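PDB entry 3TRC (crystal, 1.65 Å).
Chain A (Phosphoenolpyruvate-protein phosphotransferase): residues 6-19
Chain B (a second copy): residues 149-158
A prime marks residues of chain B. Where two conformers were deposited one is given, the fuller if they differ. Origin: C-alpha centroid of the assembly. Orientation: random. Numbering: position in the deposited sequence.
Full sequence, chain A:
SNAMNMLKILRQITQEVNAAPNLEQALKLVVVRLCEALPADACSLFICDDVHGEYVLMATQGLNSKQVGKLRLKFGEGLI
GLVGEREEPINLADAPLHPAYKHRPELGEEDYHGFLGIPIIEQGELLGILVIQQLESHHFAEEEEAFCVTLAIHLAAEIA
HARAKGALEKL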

# COMPACT_ATOMS: atom_id res chain seq x y z
N MSE A 6 -4.40 11.29 -4.81
CA MSE A 6 -4.56 10.14 -3.92
C MSE A 6 -3.40 9.17 -4.09
O MSE A 6 -2.85 8.65 -3.12
CB MSE A 6 -5.88 9.43 -4.22
CG MSE A 6 -7.10 10.27 -3.97
SE MSE A 6 -7.21 10.80 -2.10
CE MSE A 6 -6.77 12.66 -2.27
N LEU A 7 -3.04 8.92 -5.34
CA LEU A 7 -1.98 7.98 -5.65
C LEU A 7 -0.65 8.39 -5.02
O LEU A 7 0.06 7.57 -4.44
CB LEU A 7 -1.85 7.88 -7.17
CG LEU A 7 -1.18 6.67 -7.78
CD1 LEU A 7 -1.71 5.37 -7.19
CD2 LEU A 7 -1.41 6.74 -9.28
N LYS A 8 -0.31 9.67 -5.13
CA LYS A 8 0.94 10.17 -4.57
C LYS A 8 0.89 10.30 -3.05
O LYS A 8 1.91 10.15 -2.37
CB LYS A 8 1.31 11.50 -5.21
CG LYS A 8 1.54 11.41 -6.70
CD LYS A 8 1.92 12.76 -7.26
CE LYS A 8 2.16 12.70 -8.75
NZ LYS A 8 2.06 14.05 -9.36
N ILE A 9 -0.29 10.58 -2.51
CA ILE A 9 -0.47 10.61 -1.07
C ILE A 9 -0.25 9.21 -0.52
O ILE A 9 0.42 9.03 0.49
CB ILE A 9 -1.88 11.08 -0.68
CG1 ILE A 9 -2.06 12.54 -1.09
CG2 ILE A 9 -2.12 10.89 0.82
CD1 ILE A 9 -3.49 13.00 -1.12
N LEU A 10 -0.82 8.23 -1.20
CA LEU A 10 -0.64 6.83 -0.83
C LEU A 10 0.84 6.50 -0.83
O LEU A 10 1.34 5.83 0.07
CB LEU A 10 -1.36 5.92 -1.83
CG LEU A 10 -2.61 5.19 -1.37
CD1 LEU A 10 -2.94 4.08 -2.36
CD2 LEU A 10 -2.41 4.62 0.03
N ARG A 11 1.54 6.98 -1.84
CA ARG A 11 2.97 6.74 -1.96
C ARG A 11 3.70 7.25 -0.72
O ARG A 11 4.49 6.52 -0.12
CB ARG A 11 3.50 7.43 -3.22
CG ARG A 11 4.92 7.05 -3.60
CD ARG A 11 5.39 7.94 -4.74
NE ARG A 11 5.35 9.35 -4.37
CZ ARG A 11 5.26 10.35 -5.24
NH1 ARG A 11 5.20 10.10 -6.54
NH2 ARG A 11 5.22 11.61 -4.82
N GLN A 12 3.42 8.49 -0.33
CA GLN A 12 4.08 9.11 0.81
C GLN A 12 3.70 8.47 2.15
O GLN A 12 4.57 8.25 3.00
CB GLN A 12 3.80 10.62 0.84
CG GLN A 12 4.24 11.33 2.13
CD GLN A 12 5.75 11.51 2.24
OE1 GLN A 12 6.48 11.36 1.26
NE2 GLN A 12 6.21 11.84 3.44
N ILE A 13 2.42 8.18 2.34
CA ILE A 13 1.97 7.62 3.61
C ILE A 13 2.35 6.15 3.77
O ILE A 13 2.64 5.70 4.88
CB ILE A 13 0.45 7.79 3.82
CG1 ILE A 13 0.07 7.41 5.25
CG2 ILE A 13 -0.34 6.95 2.83
CD1 ILE A 13 -1.35 7.80 5.61
N THR A 14 2.36 5.40 2.67
CA THR A 14 2.76 4.00 2.71
C THR A 14 4.21 3.97 3.17
O THR A 14 4.60 3.13 3.99
CB THR A 14 2.62 3.32 1.33
OG1 THR A 14 1.27 3.45 0.87
CG2 THR A 14 2.97 1.84 1.41
N GLN A 15 4.99 4.91 2.65
CA GLN A 15 6.38 5.12 3.05
C GLN A 15 6.49 5.40 4.55
O GLN A 15 7.26 4.75 5.25
CB GLN A 15 6.96 6.31 2.29
CG GLN A 15 8.41 6.58 2.57
CD GLN A 15 9.33 5.78 1.67
OE1 GLN A 15 9.60 4.61 1.94
NE2 GLN A 15 9.80 6.40 0.60
N GLU A 16 5.72 6.37 5.02
CA GLU A 16 5.78 6.77 6.42
C GLU A 16 5.31 5.67 7.38
O GLU A 16 5.88 5.49 8.45
CB GLU A 16 4.98 8.06 6.65
CG GLU A 16 5.68 9.32 6.15
CD GLU A 16 4.91 10.59 6.49
OE1 GLU A 16 3.67 10.53 6.58
OE2 GLU A 16 5.55 11.65 6.67
N VAL A 17 4.27 4.92 6.99
CA VAL A 17 3.78 3.82 7.82
C VAL A 17 4.84 2.73 7.97
O VAL A 17 5.10 2.26 9.07
CB VAL A 17 2.48 3.20 7.27
CG1 VAL A 17 2.13 1.93 8.04
CG2 VAL A 17 1.34 4.21 7.35
N ASN A 18 5.46 2.34 6.86
CA ASN A 18 6.47 1.30 6.93
C ASN A 18 7.73 1.73 7.68
O ASN A 18 8.47 0.89 8.20
CB ASN A 18 6.80 0.75 5.54
CG ASN A 18 5.76 -0.23 5.05
OD1 ASN A 18 4.94 -0.72 5.82
ND2 ASN A 18 5.80 -0.54 3.76
N ALA A 19 7.96 3.04 7.76
CA ALA A 19 9.12 3.58 8.47
C ALA A 19 8.83 3.86 9.95
O ALA A 19 9.74 4.12 10.73
CB ALA A 19 9.62 4.85 7.79
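Chain B, residues 149-158: VTLAIHLAAE

Residues 149-158 of chain B form one stretch of a longer α-helix. It lies beside helix 6-19 of chain A. The two helices run in nearly the same direction, with a crossing angle of 20° and a closest axis approach of 8.9 Å. The register pairs Arg11 with Thr150′ (CA to CA 4.5 Å), Gln15 with Ile153′ (CA to CA 6.3 Å) and Asn18 with Ala157′ (CA to CA 6.9 Å). The CA separations therefore widen toward the C-terminal end. Together the two stretches bury 430 Å².

The packing is largely nonpolar. Thr150′, rotamer m, acts as a knob in a hole formed by Leu7, Leu10, Arg11 and Thr14. Its OG1 comes within 3.0 Å of Arg11 CB, and its CG2 lies 3.9 Å from Thr14 OG1. The fit is tight here, where the backbones are nearest. Ile153′ has the largest covered area of any residue in the contact. Its CB points toward chain A. Ile153′ CD1 reaches Arg11 O at 3.3 Å and Gln15 CB at 4.0 Å, while Ile153′ CG2 meets Thr14 CG2 at 3.7 Å. Val149′ packs on the aliphatic part of Arg11, with Val149′ CG1 3.7 Å from Arg11 CD. One helical turn beyond Ile153′, the small side chain of Ala157′ brings its CB to 3.5 Å from Asn18 ND2.

Polar contacts are few. Asn18 ND2 lies 3.3 Å from Ile153′ O. Water 1 lies 3.1 Å from both Asn18 ND2 and Ile153′ O; its hydrogen bond from Asn18 ND2 is weak. Within chain A, Thr14 OG1 donates a hydrogen bond to Leu10 O (2.5 Å). This turns the hydroxyl back to its own helix. Thr150′ OG1 is hydrogen-bonded elsewhere in the structure.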

# COMPACT_ATOMS: atom_id res chain seq x y z
N VAL B 149 5.98 2.65 -7.80
CA VAL B 149 6.80 3.10 -6.68
C VAL B 149 6.10 2.79 -5.36
O VAL B 149 6.70 2.26 -4.43
CB VAL B 149 7.15 4.59 -6.78
CG1 VAL B 149 7.69 5.11 -5.45
CG2 VAL B 149 8.14 4.82 -7.90
N THR B 150 4.82 3.13 -5.29
CA THR B 150 4.03 2.88 -4.09
C THR B 150 4.02 1.39 -3.79
O THR B 150 4.16 0.97 -2.64
CB THR B 150 2.59 3.42 -4.25
OG1 THR B 150 2.65 4.82 -4.53
CG2 THR B 150 1.80 3.20 -2.98
N LEU B 151 3.88 0.58 -4.84
CA LEU B 151 3.91 -0.87 -4.71
C LEU B 151 5.26 -1.37 -4.18
O LEU B 151 5.31 -2.26 -3.33
CB LEU B 151 3.61 -1.52 -6.06
CG LEU B 151 3.54 -3.04 -6.10
CD1 LEU B 151 2.46 -3.54 -5.14
CD2 LEU B 151 3.27 -3.51 -7.52
N ALA B 152 6.35 -0.80 -4.69
CA ALA B 152 7.69 -1.22 -4.28
C ALA B 152 7.94 -1.01 -2.79
O ALA B 152 8.74 -1.73 -2.18
CB ALA B 152 8.75 -0.49 -5.11
N ILE B 153 7.28 -0.02 -2.20
CA ILE B 153 7.37 0.20 -0.76
C ILE B 153 6.82 -1.02 -0.03
O ILE B 153 7.38 -1.48 0.96
CB ILE B 153 6.62 1.46 -0.34
CG1 ILE B 153 7.23 2.68 -1.05
CG2 ILE B 153 6.66 1.64 1.17
CD1 ILE B 153 6.44 3.95 -0.89
N HIS B 154 5.71 -1.55 -0.55
CA HIS B 154 5.08 -2.73 0.02
C HIS B 154 6.02 -3.93 -0.14
O HIS B 154 6.24 -4.69 0.80
CB HIS B 154 3.75 -2.98 -0.69
CG HIS B 154 2.79 -3.84 0.07
ND1 HIS B 154 3.11 -4.45 1.27
CD2 HIS B 154 1.51 -4.20 -0.20
CE1 HIS B 154 2.07 -5.14 1.70
NE2 HIS B 154 1.09 -5.01 0.82
N LEU B 155 6.57 -4.09 -1.34
CA LEU B 155 7.49 -5.19 -1.61
C LEU B 155 8.72 -5.14 -0.70
O LEU B 155 9.20 -6.18 -0.24
CB LEU B 155 7.93 -5.17 -3.08
CG LEU B 155 6.77 -5.31 -4.07
CD1 LEU B 155 7.28 -5.24 -5.50
CD2 LEU B 155 6.01 -6.60 -3.83
N ALA B 156 9.22 -3.94 -0.44
CA ALA B 156 10.37 -3.78 0.46
C ALA B 156 10.04 -4.31 1.84
O ALA B 156 10.85 -5.02 2.46
CB ALA B 156 10.79 -2.31 0.53
N ALA B 157 8.86 -3.98 2.34
CA ALA B 157 8.44 -4.44 3.66
C ALA B 157 8.31 -5.95 3.69
O ALA B 157 8.71 -6.60 4.66
CB ALA B 157 7.12 -3.79 4.07
N GLU B 158 7.75 -6.52 2.63
CA GLU B 158 7.58 -7.96 2.55
C GLU B 158 8.93 -8.69 2.51
O GLU B 158 9.11 -9.71 3.18
CB GLU B 158 6.71 -8.33 1.35
CG GLU B 158 5.30 -7.72 1.42
CD GLU B 158 4.48 -8.29 2.58
OE1 GLU B 158 4.44 -9.53 2.71
OE2 GLU B 158 3.90 -7.50 3.35
O HOH W 1 8.83 0.02 3.27